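6-aminohexanoate-dimer hydrolase (Bacillus anthracis, PDB 4GB7) probably hydrolyses the amide bond of 6-aminohexanoate dimers, as a putative member of the beta-lactamase-like family of serine hydrolases. Local coordinates at residues F89-R94 / H403-N408; N364-F369 / D412-L417; E103-N108 / S407-D412; N357-P362 / Q377-D382. All coordinates share one frame; numbering follows the deposited sequence.

Contact 1 of 4, residues F89-R94 / H403-N408; sequences FAVQRR and HSVYSN
The flat groups that Val405 meets on segment 89-94 are peptide units of the backbone, and its two methyls address two of them in turn. CG2 comes up to the carbonyl of Arg93, with Val405 CG2 3.5 Å from Arg93 O, while CG1 lies at a looser 4.2 Å from Gln92 O. The rings of the two segments take no part across the contact. The imidazole of His403 carries Ser407 OG over one face, displaced toward the rim, the ring of Tyr406 meets that of His391 with planes inclined at about 45°, and Phe89 and His416 meet edge-to-face. The apolar touch of the contact is a pair of valines, Val91 CG1 touching Val405 CG1 at 3.9 Å, with the two side chains crossing at about a right angle. In both residues CG1 stands opposite the backbone nitrogen (chi1 180° in Val91, 172° in Val405), and this places the same branch of each at the meeting point. The contact joins a short two-stranded antiparallel sheet, made by strands 90-92 and 97-100, to the C-terminal helix 402-417. The strand side turns a corner at Arg93, whose CA lies nearest that of Val405. Leu104, from helix 101-107, touches Val91, Arg93 and Val405 alike. No direct hydrogen bond crosses; a water takes that role, donating to Gln92 O at 2.6 Å and to Val405 O at 2.9 Å. Further along the helix, Asn408 ND2 donates to Ser404 O, arriving on the face of that carbonyl opposite to the one used by Asn408 N.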
# COMPACT_ATOMS: atom_id res chain seq x y z
N PHE A 89 -11.87 -9.50 22.32
CA PHE A 89 -12.92 -8.83 21.60
C PHE A 89 -13.60 -9.82 20.63
O PHE A 89 -12.93 -10.56 19.87
CB PHE A 89 -12.38 -7.63 20.86
CG PHE A 89 -13.46 -6.84 20.16
CD1 PHE A 89 -14.25 -5.97 20.88
CD2 PHE A 89 -13.72 -7.02 18.81
CE1 PHE A 89 -15.20 -5.21 20.25
CE2 PHE A 89 -14.70 -6.27 18.19
CZ PHE A 89 -15.44 -5.39 18.92
N ALA A 90 -14.93 -9.88 20.70
CA ALA A 90 -15.69 -10.85 19.88
C ALA A 90 -15.88 -10.29 18.49
O ALA A 90 -16.55 -9.27 18.30
CB ALA A 90 -17.00 -11.24 20.49
N VAL A 91 -15.22 -10.94 17.54
CA VAL A 91 -15.32 -10.63 16.12
C VAL A 91 -16.40 -11.49 15.49
O VAL A 91 -16.42 -12.72 15.66
CB VAL A 91 -13.99 -10.87 15.37
CG1 VAL A 91 -14.13 -10.55 13.89
CG2 VAL A 91 -12.86 -10.05 16.04
N GLN A 92 -17.30 -10.86 14.76
CA GLN A 92 -18.33 -11.66 14.09
C GLN A 92 -17.76 -12.23 12.77
O GLN A 92 -17.58 -11.49 11.80
CB GLN A 92 -19.60 -10.87 13.87
CG GLN A 92 -20.24 -10.43 15.19
CD GLN A 92 -21.48 -9.58 14.99
OE1 GLN A 92 -22.56 -10.11 14.75
NE2 GLN A 92 -21.33 -8.22 15.08
N ARG A 93 -17.50 -13.54 12.72
CA ARG A 93 -17.14 -14.14 11.43
C ARG A 93 -18.35 -13.91 10.47
O ARG A 93 -18.23 -13.51 9.32
CB ARG A 93 -16.96 -15.65 11.54
CG ARG A 93 -15.82 -16.11 12.37
CD ARG A 93 -15.59 -17.57 12.08
NE ARG A 93 -14.56 -18.08 12.95
CZ ARG A 93 -13.26 -18.04 12.67
NH1 ARG A 93 -12.83 -17.52 11.50
NH2 ARG A 93 -12.40 -18.54 13.55
N ARG A 94 -19.53 -14.14 11.03
CA ARG A 94 -20.80 -13.83 10.44
C ARG A 94 -21.77 -13.66 11.65
O ARG A 94 -21.41 -13.94 12.83
CB ARG A 94 -21.20 -14.93 9.45
CG ARG A 94 -21.67 -16.18 10.13
CD ARG A 94 -21.73 -17.36 9.19
NE ARG A 94 -22.08 -18.56 9.94
CZ ARG A 94 -21.93 -19.79 9.47
NH1 ARG A 94 -21.46 -19.98 8.24
NH2 ARG A 94 -22.26 -20.84 10.20
N HIS A 403 -11.33 -11.01 4.13
CA HIS A 403 -11.33 -9.55 3.90
C HIS A 403 -12.62 -8.91 4.41
O HIS A 403 -12.57 -7.88 5.07
CB HIS A 403 -11.19 -9.22 2.44
CG HIS A 403 -11.27 -7.73 2.14
ND1 HIS A 403 -10.47 -6.82 2.72
CD2 HIS A 403 -12.12 -7.02 1.29
CE1 HIS A 403 -10.77 -5.59 2.25
NE2 HIS A 403 -11.79 -5.71 1.38
N SER A 404 -13.77 -9.52 4.11
CA SER A 404 -15.01 -8.99 4.64
C SER A 404 -15.14 -9.12 6.19
O SER A 404 -15.74 -8.28 6.85
CB SER A 404 -16.21 -9.69 3.99
OG SER A 404 -17.44 -9.20 4.49
N VAL A 405 -14.65 -10.21 6.74
CA VAL A 405 -14.59 -10.34 8.19
C VAL A 405 -13.79 -9.18 8.82
O VAL A 405 -14.27 -8.51 9.74
CB VAL A 405 -14.01 -11.69 8.64
CG1 VAL A 405 -13.77 -11.72 10.16
CG2 VAL A 405 -14.96 -12.83 8.21
N TYR A 406 -12.61 -8.91 8.28
CA TYR A 406 -11.82 -7.80 8.75
C TYR A 406 -12.49 -6.45 8.55
O TYR A 406 -12.49 -5.62 9.46
CB TYR A 406 -10.47 -7.83 8.04
CG TYR A 406 -9.44 -8.87 8.45
CD1 TYR A 406 -9.58 -9.63 9.62
CD2 TYR A 406 -8.33 -9.09 7.65
CE1 TYR A 406 -8.60 -10.50 9.98
CE2 TYR A 406 -7.34 -9.96 8.00
CZ TYR A 406 -7.49 -10.69 9.17
OH TYR A 406 -6.50 -11.55 9.54
N SER A 407 -13.09 -6.23 7.38
CA SER A 407 -13.71 -4.94 7.12
C SER A 407 -14.81 -4.63 8.12
O SER A 407 -14.92 -3.51 8.61
CB SER A 407 -14.26 -4.89 5.69
OG SER A 407 -13.20 -4.98 4.76
N ASN A 408 -15.61 -5.65 8.43
CA ASN A 408 -16.68 -5.51 9.39
C ASN A 408 -16.12 -5.41 10.82
O ASN A 408 -16.64 -4.64 11.63
CB ASN A 408 -17.64 -6.68 9.28
CG ASN A 408 -18.66 -6.46 8.16
OD1 ASN A 408 -19.58 -5.63 8.33
ND2 ASN A 408 -18.48 -7.16 7.00
O HOH W 1 -16.62 -9.15 11.24

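Contact 2 of 4, residues N364-F369 / D412-L417; sequences NEQGAF and DIAHHL
Gln366 and His415 make the one direct hydrogen bond of this contact, NE2 of the imidazole donating to Gln366 OE1 at 2.8 Å. The bond is nearly straight, with an angle of 163° at the hydrogen, and the oxygen sits in the ring plane, at the edge. Seen from the amide, however, the donor stands well above the carbonyl plane; amide and ring are turned 66° against each other. Next along the same ring edge comes Glu365, whose OE1 lies 3.4 Å from His415 CE1; its carboxylate carbon is also in the ring plane, though the carboxylate itself is turned steeply to it. The methyl of Ala414 packs beside the amide, its CB 4.0 Å from Gln366 NE2.

A second shell fixes these groups. Asp382 accepts from Gln366 NE2, which settles which end of the amide faces the histidine, and a bend at chi2 (-67°) brings that amide round to the ring. Residues 364-367 form a type I beta turn, with Gly367 at positive phi. Asn364 OD1 ties it together, taking Gln366 N at 2.9 Å in an Asx turn and Ala368 N at 3.0 Å from the opposite face of its plane. Asn364 ND2 is in turn bonded to Tyr380 OH. These bonds tie the loop to strand 377-382, while Gln366 carries the link to the helix. On the far side of the imidazole, ND1 is hydrogen-bonded to O of Gln422, in the terminal carboxylate. With an amide oxygen at NE2, the terminal carboxylate at ND1 and that of Glu365 by CE1, the surroundings would favour a doubly protonated, positively charged His415.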
# COMPACT_ATOMS: atom_id res chain seq x y z
N ASN A 364 -18.58 2.79 3.57
CA ASN A 364 -19.10 2.14 4.73
C ASN A 364 -19.75 3.17 5.65
O ASN A 364 -19.73 4.39 5.38
CB ASN A 364 -18.07 1.21 5.40
CG ASN A 364 -17.03 1.93 6.25
OD1 ASN A 364 -17.04 3.16 6.40
ND2 ASN A 364 -16.08 1.15 6.81
N GLU A 365 -20.33 2.69 6.75
CA GLU A 365 -21.09 3.59 7.60
C GLU A 365 -20.20 4.59 8.34
O GLU A 365 -20.74 5.52 8.96
CB GLU A 365 -21.97 2.84 8.60
CG GLU A 365 -21.22 2.06 9.64
CD GLU A 365 -22.17 1.48 10.67
OE1 GLU A 365 -22.79 2.23 11.48
OE2 GLU A 365 -22.26 0.28 10.68
N GLN A 366 -18.87 4.38 8.31
CA GLN A 366 -17.94 5.31 8.98
C GLN A 366 -17.36 6.32 8.06
O GLN A 366 -16.65 7.21 8.52
CB GLN A 366 -16.79 4.57 9.61
CG GLN A 366 -17.23 3.44 10.52
CD GLN A 366 -17.93 3.95 11.75
OE1 GLN A 366 -19.14 3.85 11.86
NE2 GLN A 366 -17.18 4.53 12.67
N GLY A 367 -17.59 6.16 6.76
CA GLY A 367 -16.93 7.07 5.82
C GLY A 367 -15.43 6.72 5.74
O GLY A 367 -14.60 7.61 5.43
N ALA A 368 -15.07 5.44 5.99
CA ALA A 368 -13.64 5.05 6.04
C ALA A 368 -13.03 5.05 4.68
O ALA A 368 -13.72 4.93 3.66
CB ALA A 368 -13.43 3.73 6.77
N PHE A 369 -11.72 5.18 4.62
CA PHE A 369 -11.00 5.00 3.41
C PHE A 369 -9.75 4.17 3.75
O PHE A 369 -9.33 4.11 4.89
CB PHE A 369 -10.71 6.35 2.68
CG PHE A 369 -9.93 7.36 3.48
CD1 PHE A 369 -10.57 8.17 4.41
CD2 PHE A 369 -8.58 7.51 3.32
CE1 PHE A 369 -9.88 9.12 5.14
CE2 PHE A 369 -7.86 8.44 4.06
CZ PHE A 369 -8.49 9.25 4.99
N ASP A 412 -16.82 -2.73 14.02
CA ASP A 412 -17.12 -3.10 15.36
C ASP A 412 -16.11 -2.63 16.39
O ASP A 412 -16.51 -2.20 17.49
CB ASP A 412 -17.29 -4.61 15.47
CG ASP A 412 -18.56 -5.12 14.78
OD1 ASP A 412 -19.53 -4.33 14.54
OD2 ASP A 412 -18.59 -6.34 14.52
N ILE A 413 -14.82 -2.69 16.06
CA ILE A 413 -13.81 -2.13 16.95
C ILE A 413 -14.04 -0.63 17.17
O ILE A 413 -14.01 -0.16 18.29
CB ILE A 413 -12.36 -2.42 16.48
CG1 ILE A 413 -12.07 -3.91 16.54
CG2 ILE A 413 -11.36 -1.57 17.32
CD1 ILE A 413 -10.81 -4.31 15.78
N ALA A 414 -14.22 0.12 16.09
CA ALA A 414 -14.49 1.55 16.20
C ALA A 414 -15.69 1.83 17.15
O ALA A 414 -15.65 2.72 18.00
CB ALA A 414 -14.77 2.14 14.81
N HIS A 415 -16.79 1.12 16.95
CA HIS A 415 -18.00 1.40 17.74
C HIS A 415 -17.76 1.05 19.21
O HIS A 415 -18.28 1.70 20.10
CB HIS A 415 -19.18 0.62 17.20
CG HIS A 415 -19.64 1.10 15.86
ND1 HIS A 415 -20.61 0.48 15.15
CD2 HIS A 415 -19.20 2.17 15.07
CE1 HIS A 415 -20.81 1.17 14.00
NE2 HIS A 415 -19.93 2.17 13.95
N HIS A 416 -17.00 -0.00 19.47
CA HIS A 416 -16.58 -0.35 20.83
C HIS A 416 -15.76 0.73 21.49
O HIS A 416 -16.04 1.11 22.64
CB HIS A 416 -15.85 -1.67 20.81
CG HIS A 416 -15.28 -2.06 22.13
ND1 HIS A 416 -16.02 -2.61 23.12
CD2 HIS A 416 -13.99 -1.98 22.61
CE1 HIS A 416 -15.23 -2.87 24.17
NE2 HIS A 416 -13.99 -2.48 23.86
N LEU A 417 -14.77 1.26 20.78
CA LEU A 417 -13.90 2.30 21.30
C LEU A 417 -14.66 3.61 21.51
O LEU A 417 -14.32 4.41 22.38
CB LEU A 417 -12.71 2.50 20.34
CG LEU A 417 -11.71 1.34 20.23
CD1 LEU A 417 -10.64 1.70 19.24
CD2 LEU A 417 -11.10 0.93 21.57

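Contact 3 of 4, residues E103-N108 / S407-D412; sequences ELLDDN and SNMYID
Leu104 and Met409, the latter present as selenomethionine, make the tighter half of this contact, with Leu104 CD2 4.0 Å from Met409 SE. The two side chains reach out from their helices in opposing directions and pass alongside one another, so a terminal methyl of Leu104 meets the selenium, short of the end of Met409. Met409 leaves its helix extended as far as SE, CG opposite the backbone nitrogen (chi1 177°) and the next bond equally straight, and turns only at chi3 (91°). That last turn swings the terminal methyl off the line of the chain and toward Leu105, where Met409 CE comes to 4.2 Å from Leu105 CD2. This second touch is looser, and Leu105 does not direct its CB at the partner; only the end of its branch arrives there. No hydrogen bond crosses the contact, and the helix backbones stay well apart, Leu104 CA and Met409 CA being 10.7 Å from each other. The solvent side is quite different in character: Glu103, Asp107 and Asn408 are exposed and take no part, while the three touching side chains are apolar and buried. Where helix 101-107 ends, Asn108 ND2 donates to Leu104 O at 2.9 Å, the acceptor lying in the amide plane; the side chain thus folds back on the final turn. Both helices, 101-107 and the C-terminal 402-417, pack on the five-stranded sheet: Phe113 of strand 110-117 touches Leu105, Met409 and Tyr410, and His391 of strand 387-393 adjoins Leu105.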
# COMPACT_ATOMS: atom_id res chain seq x y z
N GLU A 103 -6.88 -14.55 18.50
CA GLU A 103 -6.79 -15.83 17.84
C GLU A 103 -7.17 -15.80 16.38
O GLU A 103 -6.54 -16.50 15.57
CB GLU A 103 -7.69 -16.82 18.56
CG GLU A 103 -7.06 -17.36 19.83
CD GLU A 103 -5.97 -18.37 19.52
OE1 GLU A 103 -6.35 -19.55 19.24
OE2 GLU A 103 -4.76 -18.01 19.50
N LEU A 104 -8.13 -14.95 16.03
CA LEU A 104 -8.58 -14.81 14.62
C LEU A 104 -7.41 -14.21 13.79
O LEU A 104 -7.04 -14.71 12.73
CB LEU A 104 -9.82 -13.95 14.50
CG LEU A 104 -10.31 -13.56 13.08
CD1 LEU A 104 -10.91 -14.76 12.37
CD2 LEU A 104 -11.32 -12.43 13.21
N LEU A 105 -6.81 -13.15 14.31
CA LEU A 105 -5.65 -12.57 13.66
C LEU A 105 -4.54 -13.59 13.39
O LEU A 105 -4.02 -13.69 12.30
CB LEU A 105 -5.13 -11.35 14.43
CG LEU A 105 -6.01 -10.13 14.66
CD1 LEU A 105 -5.39 -9.18 15.69
CD2 LEU A 105 -6.26 -9.39 13.35
N ASP A 106 -4.21 -14.37 14.41
CA ASP A 106 -3.12 -15.34 14.31
C ASP A 106 -3.49 -16.45 13.29
O ASP A 106 -2.64 -16.88 12.52
CB ASP A 106 -2.83 -15.95 15.72
CG ASP A 106 -1.48 -16.65 15.83
OD1 ASP A 106 -0.59 -16.44 15.02
OD2 ASP A 106 -1.28 -17.47 16.78
N ASP A 107 -4.77 -16.88 13.32
CA ASP A 107 -5.25 -17.96 12.48
C ASP A 107 -5.14 -17.56 11.00
O ASP A 107 -5.04 -18.41 10.12
CB ASP A 107 -6.71 -18.31 12.80
CG ASP A 107 -7.15 -19.64 12.17
OD1 ASP A 107 -6.37 -20.62 12.24
OD2 ASP A 107 -8.27 -19.71 11.63
N ASN A 108 -5.13 -16.26 10.76
CA ASN A 108 -5.01 -15.75 9.41
C ASN A 108 -3.66 -15.12 9.11
O ASN A 108 -3.52 -14.33 8.16
CB ASN A 108 -6.17 -14.82 9.07
CG ASN A 108 -7.48 -15.57 9.03
OD1 ASN A 108 -7.88 -16.11 7.97
ND2 ASN A 108 -8.17 -15.61 10.17
N SER A 407 -13.09 -6.23 7.38
CA SER A 407 -13.71 -4.94 7.12
C SER A 407 -14.81 -4.63 8.12
O SER A 407 -14.92 -3.51 8.61
CB SER A 407 -14.26 -4.89 5.69
OG SER A 407 -13.20 -4.98 4.76
N ASN A 408 -15.61 -5.65 8.43
CA ASN A 408 -16.68 -5.51 9.39
C ASN A 408 -16.12 -5.41 10.82
O ASN A 408 -16.64 -4.64 11.63
CB ASN A 408 -17.64 -6.68 9.28
CG ASN A 408 -18.66 -6.46 8.16
OD1 ASN A 408 -19.58 -5.63 8.33
ND2 ASN A 408 -18.48 -7.16 7.00
N MSE A 409 -15.08 -6.16 11.13
CA MSE A 409 -14.42 -6.12 12.45
C MSE A 409 -13.89 -4.71 12.75
O MSE A 409 -13.97 -4.21 13.89
CB MSE A 409 -13.26 -7.11 12.44
CG MSE A 409 -12.40 -7.19 13.67
SE MSE A 409 -11.01 -8.45 13.16
CE MSE A 409 -9.74 -7.19 12.47
N TYR A 410 -13.39 -4.02 11.72
CA TYR A 410 -12.87 -2.67 11.96
C TYR A 410 -13.99 -1.70 12.40
O TYR A 410 -13.79 -0.81 13.23
CB TYR A 410 -12.20 -2.13 10.73
CG TYR A 410 -11.00 -2.89 10.22
CD1 TYR A 410 -10.27 -3.76 11.00
CD2 TYR A 410 -10.63 -2.76 8.92
CE1 TYR A 410 -9.20 -4.47 10.46
CE2 TYR A 410 -9.57 -3.44 8.40
CZ TYR A 410 -8.85 -4.32 9.17
OH TYR A 410 -7.77 -4.99 8.59
N ILE A 411 -15.17 -1.86 11.82
CA ILE A 411 -16.35 -1.11 12.24
C ILE A 411 -16.75 -1.44 13.68
O ILE A 411 -16.97 -0.54 14.50
CB ILE A 411 -17.54 -1.32 11.26
CG1 ILE A 411 -17.18 -0.88 9.83
CG2 ILE A 411 -18.75 -0.53 11.81
CD1 ILE A 411 -18.20 -1.22 8.76
N ASP A 412 -16.82 -2.73 14.02
CA ASP A 412 -17.12 -3.10 15.36
C ASP A 412 -16.11 -2.63 16.39
O ASP A 412 -16.51 -2.20 17.49
CB ASP A 412 -17.29 -4.61 15.47
CG ASP A 412 -18.56 -5.12 14.78
OD1 ASP A 412 -19.53 -4.33 14.54
OD2 ASP A 412 -18.59 -6.34 14.52

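Contact 4 of 4, residues N357-P362 / Q377-D382; sequences NQWWIP and QTLYID
Trp359 points its CB toward strand 377-382 and makes both close contacts with it. From CB the indole departs with CG opposite the carbonyl carbon (chi1 -68°), and chi2 of 90° sets the indole plane roughly perpendicular to the plane of CA, CB and CG. The six-membered ring carries the reach: CZ3 lies 4.1 Å from Ile381 CD1, and at the far corner Trp359 CH2 meets two methyls at once, 3.8 Å from Leu379 CD2 and 3.9 Å from Ile381 CD1. Both methyls approach the ring at a slant. Leu379 and Ile381, two apart on the strand, present the same side of the sheet, so their ends form a pair that receives one indole corner. Phe369 meets Trp359 edge-to-face, and Leu317 of helix 307-318 touches both the indole and Ile381. The contact therefore joins the small hairpin of strands 354-356 and 359-361 to the central five-stranded antiparallel sheet and the helix lying on it. No hydrogen bond passes between the two segments, and the three touching side chains are buried. Cohesion here is consequently hydrophobic and dispersive, resting on the shape of the indole against aliphatic methyls rather than on directed polar bonds.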
# COMPACT_ATOMS: atom_id res chain seq x y z
N ASN A 357 -7.18 8.58 -6.30
CA ASN A 357 -5.84 9.00 -5.90
C ASN A 357 -5.08 7.98 -5.04
O ASN A 357 -4.41 8.32 -4.06
CB ASN A 357 -5.95 10.38 -5.20
CG ASN A 357 -6.47 11.46 -6.15
OD1 ASN A 357 -6.24 11.38 -7.36
ND2 ASN A 357 -7.19 12.45 -5.60
N GLN A 358 -5.19 6.74 -5.46
CA GLN A 358 -4.49 5.58 -4.88
C GLN A 358 -5.15 5.01 -3.64
O GLN A 358 -4.61 4.08 -3.03
CB GLN A 358 -2.98 5.80 -4.71
CG GLN A 358 -2.26 6.35 -5.96
CD GLN A 358 -2.14 5.31 -7.08
OE1 GLN A 358 -1.24 4.46 -7.07
NE2 GLN A 358 -3.02 5.41 -8.09
N TRP A 359 -6.32 5.55 -3.27
CA TRP A 359 -7.11 5.07 -2.10
C TRP A 359 -8.46 4.43 -2.48
O TRP A 359 -9.17 4.88 -3.38
CB TRP A 359 -7.41 6.23 -1.15
CG TRP A 359 -6.20 6.77 -0.48
CD1 TRP A 359 -5.37 7.80 -0.92
CD2 TRP A 359 -5.71 6.40 0.82
NE1 TRP A 359 -4.40 8.04 -0.02
CE2 TRP A 359 -4.55 7.22 1.06
CE3 TRP A 359 -6.07 5.45 1.78
CZ2 TRP A 359 -3.77 7.10 2.19
CZ3 TRP A 359 -5.30 5.35 2.93
CH2 TRP A 359 -4.16 6.17 3.13
N TRP A 360 -8.81 3.35 -1.77
CA TRP A 360 -10.13 2.72 -1.85
C TRP A 360 -11.09 3.42 -0.91
O TRP A 360 -10.72 3.81 0.22
CB TRP A 360 -10.09 1.25 -1.45
CG TRP A 360 -9.12 0.40 -2.27
CD1 TRP A 360 -7.77 0.26 -2.07
CD2 TRP A 360 -9.43 -0.40 -3.47
NE1 TRP A 360 -7.22 -0.57 -3.01
CE2 TRP A 360 -8.18 -1.00 -3.88
CE3 TRP A 360 -10.59 -0.66 -4.20
CZ2 TRP A 360 -8.09 -1.83 -4.98
CZ3 TRP A 360 -10.50 -1.54 -5.28
CH2 TRP A 360 -9.29 -2.10 -5.67
N ILE A 361 -12.32 3.56 -1.38
CA ILE A 361 -13.39 4.22 -0.63
C ILE A 361 -14.56 3.28 -0.61
O ILE A 361 -15.33 3.21 -1.60
CB ILE A 361 -13.78 5.56 -1.29
CG1 ILE A 361 -12.57 6.46 -1.43
CG2 ILE A 361 -14.89 6.23 -0.50
CD1 ILE A 361 -12.73 7.54 -2.47
N PRO A 362 -14.69 2.49 0.48
CA PRO A 362 -15.73 1.46 0.51
C PRO A 362 -17.16 1.96 0.63
O PRO A 362 -18.08 1.18 0.49
CB PRO A 362 -15.37 0.67 1.80
CG PRO A 362 -14.62 1.63 2.67
CD PRO A 362 -13.81 2.41 1.65
N GLN A 377 -2.52 -7.12 3.94
CA GLN A 377 -2.13 -5.82 4.40
C GLN A 377 -3.21 -4.80 4.28
O GLN A 377 -3.91 -4.72 3.25
CB GLN A 377 -0.90 -5.28 3.67
CG GLN A 377 0.07 -6.29 3.08
CD GLN A 377 0.53 -7.33 4.04
OE1 GLN A 377 0.67 -7.06 5.23
NE2 GLN A 377 0.85 -8.51 3.53
N THR A 378 -3.35 -3.96 5.30
CA THR A 378 -4.33 -2.89 5.27
C THR A 378 -3.83 -1.68 6.06
O THR A 378 -3.31 -1.84 7.18
CB THR A 378 -5.69 -3.30 5.89
OG1 THR A 378 -6.19 -4.48 5.23
CG2 THR A 378 -6.74 -2.17 5.76
N LEU A 379 -4.00 -0.50 5.46
CA LEU A 379 -4.05 0.75 6.23
C LEU A 379 -5.44 1.29 6.12
O LEU A 379 -5.92 1.63 5.01
CB LEU A 379 -3.05 1.79 5.69
CG LEU A 379 -3.07 3.16 6.35
CD1 LEU A 379 -2.81 3.18 7.86
CD2 LEU A 379 -2.08 4.07 5.59
N TYR A 380 -6.10 1.43 7.24
CA TYR A 380 -7.56 1.75 7.29
C TYR A 380 -7.75 3.00 8.18
O TYR A 380 -7.30 3.05 9.34
CB TYR A 380 -8.30 0.56 7.88
CG TYR A 380 -9.79 0.75 8.13
CD1 TYR A 380 -10.75 0.43 7.15
CD2 TYR A 380 -10.26 1.21 9.34
CE1 TYR A 380 -12.12 0.58 7.38
CE2 TYR A 380 -11.62 1.37 9.59
CZ TYR A 380 -12.55 1.02 8.61
OH TYR A 380 -13.90 1.14 8.84
N ILE A 381 -8.42 4.02 7.63
CA ILE A 381 -8.61 5.27 8.34
C ILE A 381 -10.10 5.52 8.45
O ILE A 381 -10.80 5.59 7.42
CB ILE A 381 -7.92 6.44 7.60
CG1 ILE A 381 -6.40 6.08 7.39
CG2 ILE A 381 -8.17 7.75 8.36
CD1 ILE A 381 -5.66 7.09 6.60
N ASP A 382 -10.56 5.72 9.67
CA ASP A 382 -11.97 5.96 9.99
C ASP A 382 -12.11 7.36 10.56
O ASP A 382 -11.80 7.61 11.68
CB ASP A 382 -12.44 4.90 11.00
CG ASP A 382 -13.85 5.12 11.53
OD1 ASP A 382 -14.41 6.19 11.29
OD2 ASP A 382 -14.43 4.16 12.14

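In the fold
Contacts 1, 2 and 3 all draw on helix 402-417, and the centres of contacts 1 and 3 are about 5 Å apart, with Leu104 bridging them. Contact 2, about 12 Å from the centre of contact 1, takes the C-terminal end of that helix. Contact 4 lies in the fold's interior, its centre about 9 Å from that of the chain, whereas the other three lie 19 to 21 Å out. Its link to contact 2 is direct, through a probable backbone hydrogen bond between Phe369 O and Ile381 N (2.9 Å); Tyr380 packs on Tyr410 toward contact 3. In contact 4 the side chain of Trp359 lies near, without touching, a probable Ser-x-x-Lys active-site motif, as in serine beta-lactamases.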